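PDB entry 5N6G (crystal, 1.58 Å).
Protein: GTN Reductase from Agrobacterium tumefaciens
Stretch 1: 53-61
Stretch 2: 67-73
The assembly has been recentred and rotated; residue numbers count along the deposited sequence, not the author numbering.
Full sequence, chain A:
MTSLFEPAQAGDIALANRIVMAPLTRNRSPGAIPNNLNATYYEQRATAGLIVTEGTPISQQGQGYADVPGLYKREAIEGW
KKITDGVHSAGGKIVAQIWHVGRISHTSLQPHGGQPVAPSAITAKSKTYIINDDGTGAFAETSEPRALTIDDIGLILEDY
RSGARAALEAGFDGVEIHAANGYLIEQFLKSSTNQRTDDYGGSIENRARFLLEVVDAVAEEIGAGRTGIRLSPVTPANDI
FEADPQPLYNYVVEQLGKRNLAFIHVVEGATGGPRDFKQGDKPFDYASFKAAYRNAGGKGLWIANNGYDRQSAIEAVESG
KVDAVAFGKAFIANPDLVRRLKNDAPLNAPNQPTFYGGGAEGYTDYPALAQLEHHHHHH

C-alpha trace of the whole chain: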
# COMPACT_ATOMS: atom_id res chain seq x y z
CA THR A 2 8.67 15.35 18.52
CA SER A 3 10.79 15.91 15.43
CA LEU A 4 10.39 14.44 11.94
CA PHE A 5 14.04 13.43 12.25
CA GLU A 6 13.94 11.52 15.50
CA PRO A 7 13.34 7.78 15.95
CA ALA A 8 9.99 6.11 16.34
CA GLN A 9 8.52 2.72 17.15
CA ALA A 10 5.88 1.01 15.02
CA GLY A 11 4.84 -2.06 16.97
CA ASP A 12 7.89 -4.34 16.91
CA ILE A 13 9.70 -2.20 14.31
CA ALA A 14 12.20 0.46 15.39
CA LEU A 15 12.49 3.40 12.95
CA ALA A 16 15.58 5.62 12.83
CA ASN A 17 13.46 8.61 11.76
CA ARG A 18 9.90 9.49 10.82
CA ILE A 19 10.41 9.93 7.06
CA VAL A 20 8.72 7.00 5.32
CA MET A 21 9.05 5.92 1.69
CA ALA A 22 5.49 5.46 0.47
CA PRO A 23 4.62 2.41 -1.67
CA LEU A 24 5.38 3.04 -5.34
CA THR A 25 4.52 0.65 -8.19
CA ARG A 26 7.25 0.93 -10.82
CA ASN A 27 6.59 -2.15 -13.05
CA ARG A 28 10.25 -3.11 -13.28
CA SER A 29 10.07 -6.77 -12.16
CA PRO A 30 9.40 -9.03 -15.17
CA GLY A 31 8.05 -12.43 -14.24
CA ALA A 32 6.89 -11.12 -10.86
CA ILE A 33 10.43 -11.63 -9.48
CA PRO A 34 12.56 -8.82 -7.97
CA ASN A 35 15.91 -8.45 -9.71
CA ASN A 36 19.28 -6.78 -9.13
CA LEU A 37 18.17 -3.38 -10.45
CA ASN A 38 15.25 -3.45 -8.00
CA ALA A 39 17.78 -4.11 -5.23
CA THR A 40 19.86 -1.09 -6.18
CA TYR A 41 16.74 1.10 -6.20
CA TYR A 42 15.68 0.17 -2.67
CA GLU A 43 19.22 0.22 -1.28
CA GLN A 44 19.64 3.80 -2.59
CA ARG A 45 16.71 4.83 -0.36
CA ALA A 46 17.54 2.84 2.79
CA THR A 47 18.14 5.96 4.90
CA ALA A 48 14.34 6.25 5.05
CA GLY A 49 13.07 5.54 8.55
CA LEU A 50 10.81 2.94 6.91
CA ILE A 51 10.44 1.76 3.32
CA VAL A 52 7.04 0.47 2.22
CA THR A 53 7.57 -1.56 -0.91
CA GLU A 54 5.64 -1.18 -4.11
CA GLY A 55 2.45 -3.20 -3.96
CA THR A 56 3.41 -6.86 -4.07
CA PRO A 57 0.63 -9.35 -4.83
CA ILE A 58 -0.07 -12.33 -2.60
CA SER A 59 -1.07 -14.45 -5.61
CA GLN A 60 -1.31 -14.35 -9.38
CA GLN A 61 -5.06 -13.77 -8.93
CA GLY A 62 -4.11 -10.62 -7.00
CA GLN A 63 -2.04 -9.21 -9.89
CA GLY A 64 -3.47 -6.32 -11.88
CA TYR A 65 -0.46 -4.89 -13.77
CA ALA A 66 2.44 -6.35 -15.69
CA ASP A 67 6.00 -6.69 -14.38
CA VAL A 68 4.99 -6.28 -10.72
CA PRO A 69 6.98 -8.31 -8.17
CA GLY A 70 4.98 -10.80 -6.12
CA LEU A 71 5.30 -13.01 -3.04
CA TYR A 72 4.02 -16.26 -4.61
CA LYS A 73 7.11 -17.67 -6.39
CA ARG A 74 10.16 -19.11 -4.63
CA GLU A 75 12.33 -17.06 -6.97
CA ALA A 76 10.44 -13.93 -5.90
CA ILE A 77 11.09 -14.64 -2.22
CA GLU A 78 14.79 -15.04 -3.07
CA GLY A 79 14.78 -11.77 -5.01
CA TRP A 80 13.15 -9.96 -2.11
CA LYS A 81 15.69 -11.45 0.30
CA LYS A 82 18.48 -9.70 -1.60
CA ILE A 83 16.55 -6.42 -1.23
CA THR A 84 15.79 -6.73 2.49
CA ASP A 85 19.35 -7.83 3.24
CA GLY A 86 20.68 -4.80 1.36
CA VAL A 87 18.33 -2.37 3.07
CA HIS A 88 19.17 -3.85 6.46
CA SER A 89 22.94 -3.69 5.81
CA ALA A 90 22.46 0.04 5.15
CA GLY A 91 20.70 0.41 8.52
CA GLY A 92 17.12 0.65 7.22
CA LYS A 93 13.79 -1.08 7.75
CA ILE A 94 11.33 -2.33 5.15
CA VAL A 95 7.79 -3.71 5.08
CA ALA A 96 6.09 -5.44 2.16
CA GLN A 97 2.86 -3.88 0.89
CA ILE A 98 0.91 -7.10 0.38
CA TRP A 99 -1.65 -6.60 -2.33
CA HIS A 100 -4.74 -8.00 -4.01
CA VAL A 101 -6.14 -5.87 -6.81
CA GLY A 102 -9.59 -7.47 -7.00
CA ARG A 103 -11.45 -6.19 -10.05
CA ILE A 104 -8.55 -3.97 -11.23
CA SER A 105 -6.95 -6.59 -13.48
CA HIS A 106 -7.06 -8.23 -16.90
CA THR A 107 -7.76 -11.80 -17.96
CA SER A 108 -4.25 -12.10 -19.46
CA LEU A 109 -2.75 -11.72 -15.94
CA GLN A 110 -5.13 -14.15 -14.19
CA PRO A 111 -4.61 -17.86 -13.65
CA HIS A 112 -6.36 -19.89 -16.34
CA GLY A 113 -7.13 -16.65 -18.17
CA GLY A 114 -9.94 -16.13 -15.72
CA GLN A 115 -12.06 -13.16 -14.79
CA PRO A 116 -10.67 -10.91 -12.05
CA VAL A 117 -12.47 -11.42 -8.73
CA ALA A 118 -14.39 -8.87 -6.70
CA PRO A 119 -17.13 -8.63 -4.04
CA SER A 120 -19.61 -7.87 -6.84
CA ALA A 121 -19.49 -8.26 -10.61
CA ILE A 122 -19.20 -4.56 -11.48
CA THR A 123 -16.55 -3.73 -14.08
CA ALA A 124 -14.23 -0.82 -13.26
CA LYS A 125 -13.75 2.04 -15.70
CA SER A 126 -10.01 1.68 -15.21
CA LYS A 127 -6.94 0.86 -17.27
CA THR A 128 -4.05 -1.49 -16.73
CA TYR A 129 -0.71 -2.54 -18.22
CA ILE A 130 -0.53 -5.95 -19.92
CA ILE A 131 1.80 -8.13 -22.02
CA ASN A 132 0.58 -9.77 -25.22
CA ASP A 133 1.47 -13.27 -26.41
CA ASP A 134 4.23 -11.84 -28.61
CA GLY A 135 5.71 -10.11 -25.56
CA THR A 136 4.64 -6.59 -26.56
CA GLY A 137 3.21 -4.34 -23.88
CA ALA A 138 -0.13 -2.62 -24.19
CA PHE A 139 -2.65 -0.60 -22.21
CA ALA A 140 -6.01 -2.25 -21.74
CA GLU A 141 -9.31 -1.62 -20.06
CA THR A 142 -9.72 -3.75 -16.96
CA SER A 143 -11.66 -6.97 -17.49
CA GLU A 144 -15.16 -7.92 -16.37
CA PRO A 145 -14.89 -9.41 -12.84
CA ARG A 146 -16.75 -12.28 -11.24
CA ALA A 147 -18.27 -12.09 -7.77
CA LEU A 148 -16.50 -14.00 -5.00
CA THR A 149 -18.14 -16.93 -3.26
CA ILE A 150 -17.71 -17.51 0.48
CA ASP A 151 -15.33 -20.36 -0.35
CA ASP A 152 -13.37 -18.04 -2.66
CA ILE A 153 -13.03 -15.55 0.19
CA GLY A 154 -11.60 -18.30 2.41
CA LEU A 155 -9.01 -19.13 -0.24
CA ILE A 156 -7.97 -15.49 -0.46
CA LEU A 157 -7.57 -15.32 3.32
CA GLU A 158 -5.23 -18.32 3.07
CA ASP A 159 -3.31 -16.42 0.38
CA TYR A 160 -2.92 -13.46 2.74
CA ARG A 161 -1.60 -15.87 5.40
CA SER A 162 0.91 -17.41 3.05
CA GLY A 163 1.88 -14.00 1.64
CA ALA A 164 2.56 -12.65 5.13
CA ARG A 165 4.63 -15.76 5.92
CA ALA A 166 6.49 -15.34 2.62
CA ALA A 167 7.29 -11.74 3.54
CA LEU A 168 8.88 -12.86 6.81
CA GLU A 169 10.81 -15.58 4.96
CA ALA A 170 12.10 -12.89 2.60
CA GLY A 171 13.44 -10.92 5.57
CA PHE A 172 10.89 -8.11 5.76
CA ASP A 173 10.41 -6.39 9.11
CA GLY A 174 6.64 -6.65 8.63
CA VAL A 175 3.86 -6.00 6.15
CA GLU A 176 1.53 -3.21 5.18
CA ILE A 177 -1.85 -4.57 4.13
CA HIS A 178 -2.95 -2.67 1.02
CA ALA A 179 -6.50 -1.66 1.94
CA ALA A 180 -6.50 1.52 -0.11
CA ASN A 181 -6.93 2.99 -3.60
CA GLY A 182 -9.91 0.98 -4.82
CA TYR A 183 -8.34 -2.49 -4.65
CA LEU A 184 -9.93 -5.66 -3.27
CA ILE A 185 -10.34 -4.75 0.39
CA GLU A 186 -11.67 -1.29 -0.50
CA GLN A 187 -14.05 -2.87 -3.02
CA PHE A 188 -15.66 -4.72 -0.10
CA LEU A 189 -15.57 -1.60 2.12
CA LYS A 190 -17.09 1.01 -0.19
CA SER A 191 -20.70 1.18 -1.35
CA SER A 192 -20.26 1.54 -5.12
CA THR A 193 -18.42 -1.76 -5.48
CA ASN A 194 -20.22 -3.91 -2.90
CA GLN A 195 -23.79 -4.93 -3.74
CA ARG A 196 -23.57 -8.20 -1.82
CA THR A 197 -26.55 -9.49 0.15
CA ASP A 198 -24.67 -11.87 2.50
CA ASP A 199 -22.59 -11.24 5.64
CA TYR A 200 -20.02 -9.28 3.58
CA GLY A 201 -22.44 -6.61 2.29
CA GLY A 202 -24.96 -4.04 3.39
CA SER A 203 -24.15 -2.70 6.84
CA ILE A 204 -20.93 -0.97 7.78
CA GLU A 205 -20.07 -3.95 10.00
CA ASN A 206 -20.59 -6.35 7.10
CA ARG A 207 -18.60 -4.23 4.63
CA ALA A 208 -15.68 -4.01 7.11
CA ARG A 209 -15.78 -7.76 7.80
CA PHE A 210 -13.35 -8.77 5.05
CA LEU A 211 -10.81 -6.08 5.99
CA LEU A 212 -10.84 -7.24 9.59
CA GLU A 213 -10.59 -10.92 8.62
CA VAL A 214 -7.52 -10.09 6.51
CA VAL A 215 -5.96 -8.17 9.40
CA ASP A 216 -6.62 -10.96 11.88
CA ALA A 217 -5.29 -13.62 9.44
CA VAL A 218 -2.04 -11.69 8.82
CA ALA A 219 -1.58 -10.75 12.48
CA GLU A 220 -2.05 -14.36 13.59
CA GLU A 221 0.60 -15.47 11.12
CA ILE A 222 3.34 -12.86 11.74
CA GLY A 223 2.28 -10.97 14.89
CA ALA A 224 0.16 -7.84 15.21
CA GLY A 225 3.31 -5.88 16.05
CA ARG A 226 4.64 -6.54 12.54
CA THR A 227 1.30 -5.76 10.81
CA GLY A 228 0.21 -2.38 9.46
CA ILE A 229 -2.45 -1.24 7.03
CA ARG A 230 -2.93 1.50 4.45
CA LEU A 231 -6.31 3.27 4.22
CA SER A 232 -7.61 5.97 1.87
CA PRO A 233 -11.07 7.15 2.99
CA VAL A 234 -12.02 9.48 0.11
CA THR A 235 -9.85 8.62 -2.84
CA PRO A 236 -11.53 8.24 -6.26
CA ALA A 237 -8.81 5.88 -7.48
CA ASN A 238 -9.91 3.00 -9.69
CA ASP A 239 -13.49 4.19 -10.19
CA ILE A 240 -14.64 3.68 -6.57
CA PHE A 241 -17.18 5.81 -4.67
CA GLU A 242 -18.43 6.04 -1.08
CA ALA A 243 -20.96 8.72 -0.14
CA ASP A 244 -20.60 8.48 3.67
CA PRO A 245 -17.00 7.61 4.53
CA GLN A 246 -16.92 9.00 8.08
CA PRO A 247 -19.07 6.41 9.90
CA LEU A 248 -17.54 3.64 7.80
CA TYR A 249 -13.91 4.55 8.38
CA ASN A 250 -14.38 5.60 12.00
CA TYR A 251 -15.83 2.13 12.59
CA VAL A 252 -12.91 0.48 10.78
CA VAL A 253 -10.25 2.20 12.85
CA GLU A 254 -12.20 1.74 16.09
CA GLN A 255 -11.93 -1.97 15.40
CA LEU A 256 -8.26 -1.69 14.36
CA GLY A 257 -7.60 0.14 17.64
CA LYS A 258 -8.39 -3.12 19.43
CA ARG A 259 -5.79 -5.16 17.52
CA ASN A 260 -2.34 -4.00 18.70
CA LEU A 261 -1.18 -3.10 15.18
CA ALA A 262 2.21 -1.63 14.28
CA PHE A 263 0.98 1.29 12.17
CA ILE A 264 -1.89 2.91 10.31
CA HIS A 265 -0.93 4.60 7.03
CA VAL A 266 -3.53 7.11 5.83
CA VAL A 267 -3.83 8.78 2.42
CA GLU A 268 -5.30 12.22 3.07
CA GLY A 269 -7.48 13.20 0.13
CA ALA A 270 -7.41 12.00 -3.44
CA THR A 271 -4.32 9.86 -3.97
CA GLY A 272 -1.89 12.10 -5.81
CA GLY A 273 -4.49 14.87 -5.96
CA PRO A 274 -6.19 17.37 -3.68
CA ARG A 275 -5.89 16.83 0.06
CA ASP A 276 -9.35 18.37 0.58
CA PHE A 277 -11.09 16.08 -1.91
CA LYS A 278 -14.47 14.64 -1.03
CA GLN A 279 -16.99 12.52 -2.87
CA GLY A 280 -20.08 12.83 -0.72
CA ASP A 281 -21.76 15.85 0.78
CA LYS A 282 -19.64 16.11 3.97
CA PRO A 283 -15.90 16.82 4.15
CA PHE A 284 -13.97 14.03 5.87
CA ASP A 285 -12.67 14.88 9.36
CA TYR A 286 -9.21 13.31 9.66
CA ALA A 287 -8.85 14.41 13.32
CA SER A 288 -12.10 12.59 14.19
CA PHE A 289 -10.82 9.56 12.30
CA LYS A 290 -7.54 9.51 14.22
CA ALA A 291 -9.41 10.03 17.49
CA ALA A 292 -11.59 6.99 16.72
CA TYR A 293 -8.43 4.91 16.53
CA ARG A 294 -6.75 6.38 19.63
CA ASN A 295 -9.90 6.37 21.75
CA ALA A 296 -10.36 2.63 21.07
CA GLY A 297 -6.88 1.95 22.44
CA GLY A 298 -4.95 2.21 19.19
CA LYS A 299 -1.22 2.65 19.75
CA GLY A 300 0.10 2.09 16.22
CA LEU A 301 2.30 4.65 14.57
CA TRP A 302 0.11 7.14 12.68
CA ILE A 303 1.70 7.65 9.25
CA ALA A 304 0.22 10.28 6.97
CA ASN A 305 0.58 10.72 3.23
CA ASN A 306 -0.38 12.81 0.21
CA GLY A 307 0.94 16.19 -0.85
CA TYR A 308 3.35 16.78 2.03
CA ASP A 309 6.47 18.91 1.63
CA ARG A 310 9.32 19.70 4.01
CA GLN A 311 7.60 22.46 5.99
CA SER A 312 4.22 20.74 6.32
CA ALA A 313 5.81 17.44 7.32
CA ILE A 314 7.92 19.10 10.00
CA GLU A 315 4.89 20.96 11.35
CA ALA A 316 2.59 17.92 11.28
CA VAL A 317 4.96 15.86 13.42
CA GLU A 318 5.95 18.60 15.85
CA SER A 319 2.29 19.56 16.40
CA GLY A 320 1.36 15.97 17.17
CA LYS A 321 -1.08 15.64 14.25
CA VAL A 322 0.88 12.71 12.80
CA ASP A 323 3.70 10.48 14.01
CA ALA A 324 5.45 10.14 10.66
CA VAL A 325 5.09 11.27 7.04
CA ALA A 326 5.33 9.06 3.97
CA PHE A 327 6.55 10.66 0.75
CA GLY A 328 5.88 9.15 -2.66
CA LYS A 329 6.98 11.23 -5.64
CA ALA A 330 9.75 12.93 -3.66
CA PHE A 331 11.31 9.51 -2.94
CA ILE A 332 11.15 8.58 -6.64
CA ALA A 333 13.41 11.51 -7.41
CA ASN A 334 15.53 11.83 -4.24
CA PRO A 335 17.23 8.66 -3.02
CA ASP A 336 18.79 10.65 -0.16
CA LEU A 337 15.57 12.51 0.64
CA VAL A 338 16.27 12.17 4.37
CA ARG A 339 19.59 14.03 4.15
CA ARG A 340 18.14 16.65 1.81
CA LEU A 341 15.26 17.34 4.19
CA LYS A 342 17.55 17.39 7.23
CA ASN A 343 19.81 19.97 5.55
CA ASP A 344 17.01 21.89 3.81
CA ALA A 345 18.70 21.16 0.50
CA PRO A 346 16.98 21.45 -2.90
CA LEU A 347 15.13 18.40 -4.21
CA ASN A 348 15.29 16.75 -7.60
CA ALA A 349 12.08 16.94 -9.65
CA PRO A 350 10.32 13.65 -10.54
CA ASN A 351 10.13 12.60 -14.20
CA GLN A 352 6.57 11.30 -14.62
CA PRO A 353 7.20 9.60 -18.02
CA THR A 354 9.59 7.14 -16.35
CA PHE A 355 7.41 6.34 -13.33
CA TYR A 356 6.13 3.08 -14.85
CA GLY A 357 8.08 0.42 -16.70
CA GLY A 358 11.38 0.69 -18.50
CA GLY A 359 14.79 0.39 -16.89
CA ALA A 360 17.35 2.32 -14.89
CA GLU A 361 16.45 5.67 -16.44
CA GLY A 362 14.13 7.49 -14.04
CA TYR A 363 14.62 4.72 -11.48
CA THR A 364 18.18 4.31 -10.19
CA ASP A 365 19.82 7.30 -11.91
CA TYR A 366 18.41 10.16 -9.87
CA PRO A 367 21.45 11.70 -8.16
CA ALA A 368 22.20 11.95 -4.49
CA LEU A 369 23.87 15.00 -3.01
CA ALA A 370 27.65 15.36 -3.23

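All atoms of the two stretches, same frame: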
# COMPACT_ATOMS: atom_id res chain seq x y z
N THR A 53 7.31 -1.18 0.46
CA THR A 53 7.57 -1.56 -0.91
C THR A 53 6.40 -1.14 -1.81
O THR A 53 5.27 -0.93 -1.36
CB THR A 53 7.74 -3.07 -1.10
OG1 THR A 53 6.51 -3.77 -0.83
CG2 THR A 53 8.84 -3.65 -0.24
N GLU A 54 6.69 -1.11 -3.10
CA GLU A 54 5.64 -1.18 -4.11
C GLU A 54 4.65 -2.29 -3.76
O GLU A 54 5.02 -3.30 -3.16
CB GLU A 54 6.26 -1.47 -5.49
CG GLU A 54 6.94 -2.84 -5.63
CD GLU A 54 8.08 -2.82 -6.65
OE1 GLU A 54 7.82 -2.94 -7.87
OE2 GLU A 54 9.25 -2.67 -6.22
N GLY A 55 3.41 -2.13 -4.17
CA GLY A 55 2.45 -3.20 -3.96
C GLY A 55 2.98 -4.50 -4.51
O GLY A 55 3.51 -4.55 -5.63
N THR A 56 2.88 -5.55 -3.70
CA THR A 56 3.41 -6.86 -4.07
C THR A 56 2.32 -7.90 -3.89
O THR A 56 1.89 -8.16 -2.75
CB THR A 56 4.68 -7.16 -3.27
OG1 THR A 56 5.28 -8.38 -3.75
CG2 THR A 56 4.46 -7.24 -1.80
N PRO A 57 1.80 -8.49 -4.97
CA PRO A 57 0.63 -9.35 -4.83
C PRO A 57 0.91 -10.64 -4.10
O PRO A 57 1.98 -11.25 -4.21
CB PRO A 57 0.20 -9.60 -6.28
CG PRO A 57 0.64 -8.32 -6.98
CD PRO A 57 1.98 -8.02 -6.35
N ILE A 58 -0.12 -11.07 -3.35
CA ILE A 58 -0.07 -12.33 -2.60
C ILE A 58 -0.29 -13.55 -3.49
O ILE A 58 -0.05 -14.68 -3.05
CB ILE A 58 -1.15 -12.31 -1.50
CG1 ILE A 58 -2.53 -12.15 -2.13
CG2 ILE A 58 -0.88 -11.18 -0.52
CD1 ILE A 58 -3.68 -12.18 -1.12
N SER A 59 -0.73 -13.35 -4.72
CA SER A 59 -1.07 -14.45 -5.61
C SER A 59 -1.13 -13.90 -7.02
O SER A 59 -1.24 -12.68 -7.22
CB SER A 59 -2.42 -15.06 -5.26
OG SER A 59 -3.41 -14.06 -5.44
N GLN A 60 -1.13 -14.80 -8.00
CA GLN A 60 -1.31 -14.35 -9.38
C GLN A 60 -2.71 -13.76 -9.56
O GLN A 60 -2.89 -12.78 -10.30
CB GLN A 60 -1.08 -15.52 -10.34
CG GLN A 60 -1.05 -15.07 -11.78
CD GLN A 60 -0.96 -16.22 -12.74
OE1 GLN A 60 -0.63 -17.34 -12.35
NE2 GLN A 60 -1.25 -15.96 -14.01
N GLN A 61 -3.71 -14.33 -8.89
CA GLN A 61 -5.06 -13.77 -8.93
C GLN A 61 -5.07 -12.32 -8.45
O GLN A 61 -5.84 -11.50 -8.95
CB GLN A 61 -5.98 -14.63 -8.07
CG GLN A 61 -7.44 -14.27 -8.07
CD GLN A 61 -8.15 -14.84 -6.84
OE1 GLN A 61 -7.87 -14.42 -5.73
NE2 GLN A 61 -9.08 -15.77 -7.05
N ASP A 67 4.64 -6.90 -14.86
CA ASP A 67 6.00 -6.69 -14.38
C ASP A 67 6.03 -6.17 -12.95
O ASP A 67 6.91 -5.38 -12.58
CB ASP A 67 6.78 -5.76 -15.33
CG ASP A 67 7.03 -6.39 -16.70
OD1 ASP A 67 6.84 -7.61 -16.87
OD2 ASP A 67 7.39 -5.66 -17.64
N VAL A 68 5.07 -6.61 -12.14
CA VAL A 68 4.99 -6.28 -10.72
C VAL A 68 5.53 -7.45 -9.92
O VAL A 68 5.13 -8.60 -10.17
CB VAL A 68 3.54 -5.98 -10.32
CG1 VAL A 68 3.36 -5.95 -8.82
CG2 VAL A 68 3.08 -4.68 -10.95
N PRO A 69 6.42 -7.20 -8.95
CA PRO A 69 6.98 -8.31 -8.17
C PRO A 69 5.94 -8.84 -7.20
O PRO A 69 5.19 -8.08 -6.60
CB PRO A 69 8.14 -7.66 -7.42
CG PRO A 69 7.67 -6.27 -7.22
CD PRO A 69 6.93 -5.91 -8.48
N GLY A 70 5.90 -10.16 -7.04
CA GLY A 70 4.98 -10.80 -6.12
C GLY A 70 5.66 -11.50 -4.95
O GLY A 70 6.87 -11.43 -4.76
N LEU A 71 4.84 -12.20 -4.16
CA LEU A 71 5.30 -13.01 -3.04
C LEU A 71 4.91 -14.48 -3.20
O LEU A 71 4.90 -15.21 -2.21
CB LEU A 71 4.77 -12.45 -1.73
CG LEU A 71 5.52 -11.21 -1.27
CD1 LEU A 71 4.74 -10.52 -0.15
CD2 LEU A 71 6.93 -11.55 -0.83
N TYR A 72 4.60 -14.93 -4.42
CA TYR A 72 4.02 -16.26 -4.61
C TYR A 72 4.90 -17.20 -5.44
O TYR A 72 4.47 -18.33 -5.75
CB TYR A 72 2.63 -16.11 -5.24
CG TYR A 72 2.58 -15.31 -6.53
CD1 TYR A 72 2.81 -15.92 -7.76
CD2 TYR A 72 2.33 -13.95 -6.50
CE1 TYR A 72 2.75 -15.19 -8.94
CE2 TYR A 72 2.29 -13.20 -7.66
CZ TYR A 72 2.50 -13.81 -8.88
OH TYR A 72 2.46 -13.07 -10.04
N LYS A 73 6.11 -16.80 -5.78
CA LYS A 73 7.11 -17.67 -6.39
C LYS A 73 8.32 -17.77 -5.47
O LYS A 73 8.68 -16.78 -4.83
CB LYS A 73 7.55 -17.14 -7.76
CG LYS A 73 6.46 -17.04 -8.81
CD LYS A 73 7.02 -16.50 -10.12
CE LYS A 73 5.95 -16.44 -11.20
NZ LYS A 73 6.54 -16.08 -12.52

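Two hydrogen bonds and the packing of one tyrosine ring and two prolines against the facing chain join these segments, which bury 481 Å² between them, counting both sides. Neither bond belongs to a regular sheet: although residues 55-57 form a short strand, the partner segment has no regular secondary structure, and the directions of the touching parts differ by 55°. The CA atoms come nearest at T56 and G70, 4.7 Å apart, and the contact spreads from there.

Y72 gives up the most surface to the other stretch, 84 Å². Its CA-to-CB bond points toward that stretch, and with chi1 at 55° (p) and chi2 at 86° the ring lies beside the backbone where the chain runs from P57 to Q60. One face covers the peptide link between S59 and Q60: S59 C is 3.5 Å from Y72 CD2, and Q60 N is 3.8 Å from Y72 CE2. The carbonyl of P57 instead meets the ring at its edge, near its plane, with P57 O 3.6 Å from Y72 CD2. This suits an aromatic residue, whose flat face can lie over a peptide group while its edge, with slightly positive C-H groups, tolerates a carbonyl oxygen. The CA-to-CB bond of S59 points away from the other stretch, and its main chain is what meets the ring. Y72 remains partly exposed, and its hydroxyl finds a hydrogen bond to a residue just outside the stretches.

P69 covers 61 Å² and contributes both ring and carbonyl. Its oxygen accepts a hydrogen bond from the T56 side chain, OG1 to P69 O at 2.9 Å, and the same oxygen receives a CA-H contact from T56 CA at 3.3 Å. Threonine fits because its branched side chain, with chi1 at -174° (t), offers both a donor and a methyl group: OG1 satisfies a buried carbonyl while T56 CG2 packs 3.7 Å from L71 CD1. On the proline ring, P69 CD lies 3.2 Å from E54 OE1; the other carboxylate oxygen of this buried glutamate, OE2, is hydrogen-bonded elsewhere in the structure.

P57, with 60 Å², is the counterpart in the first stretch. Its ring carbon CD packs 3.5 Å from V68 CG1, an apolar contact between compact, buried side chains, and also approaches P69 O, at 3.2 Å from CD. A proline has no amide hydrogen to donate, but its carbonyl is free to accept, and P57 O takes the second hydrogen bond, from L71 N at 3.0 Å with an N-H...O angle of 152°. L71 thus serves twice, through its backbone amide and through its buried side chain against T56.

G70 sits where the CA atoms of the two chains are nearest, with G70 CA 3.6 Å from P57 O. The absence of a side chain matters here: a CB in the ideal position would lie 2.4 Å from Y72 CE2, colliding with the ring that covers so much of this contact.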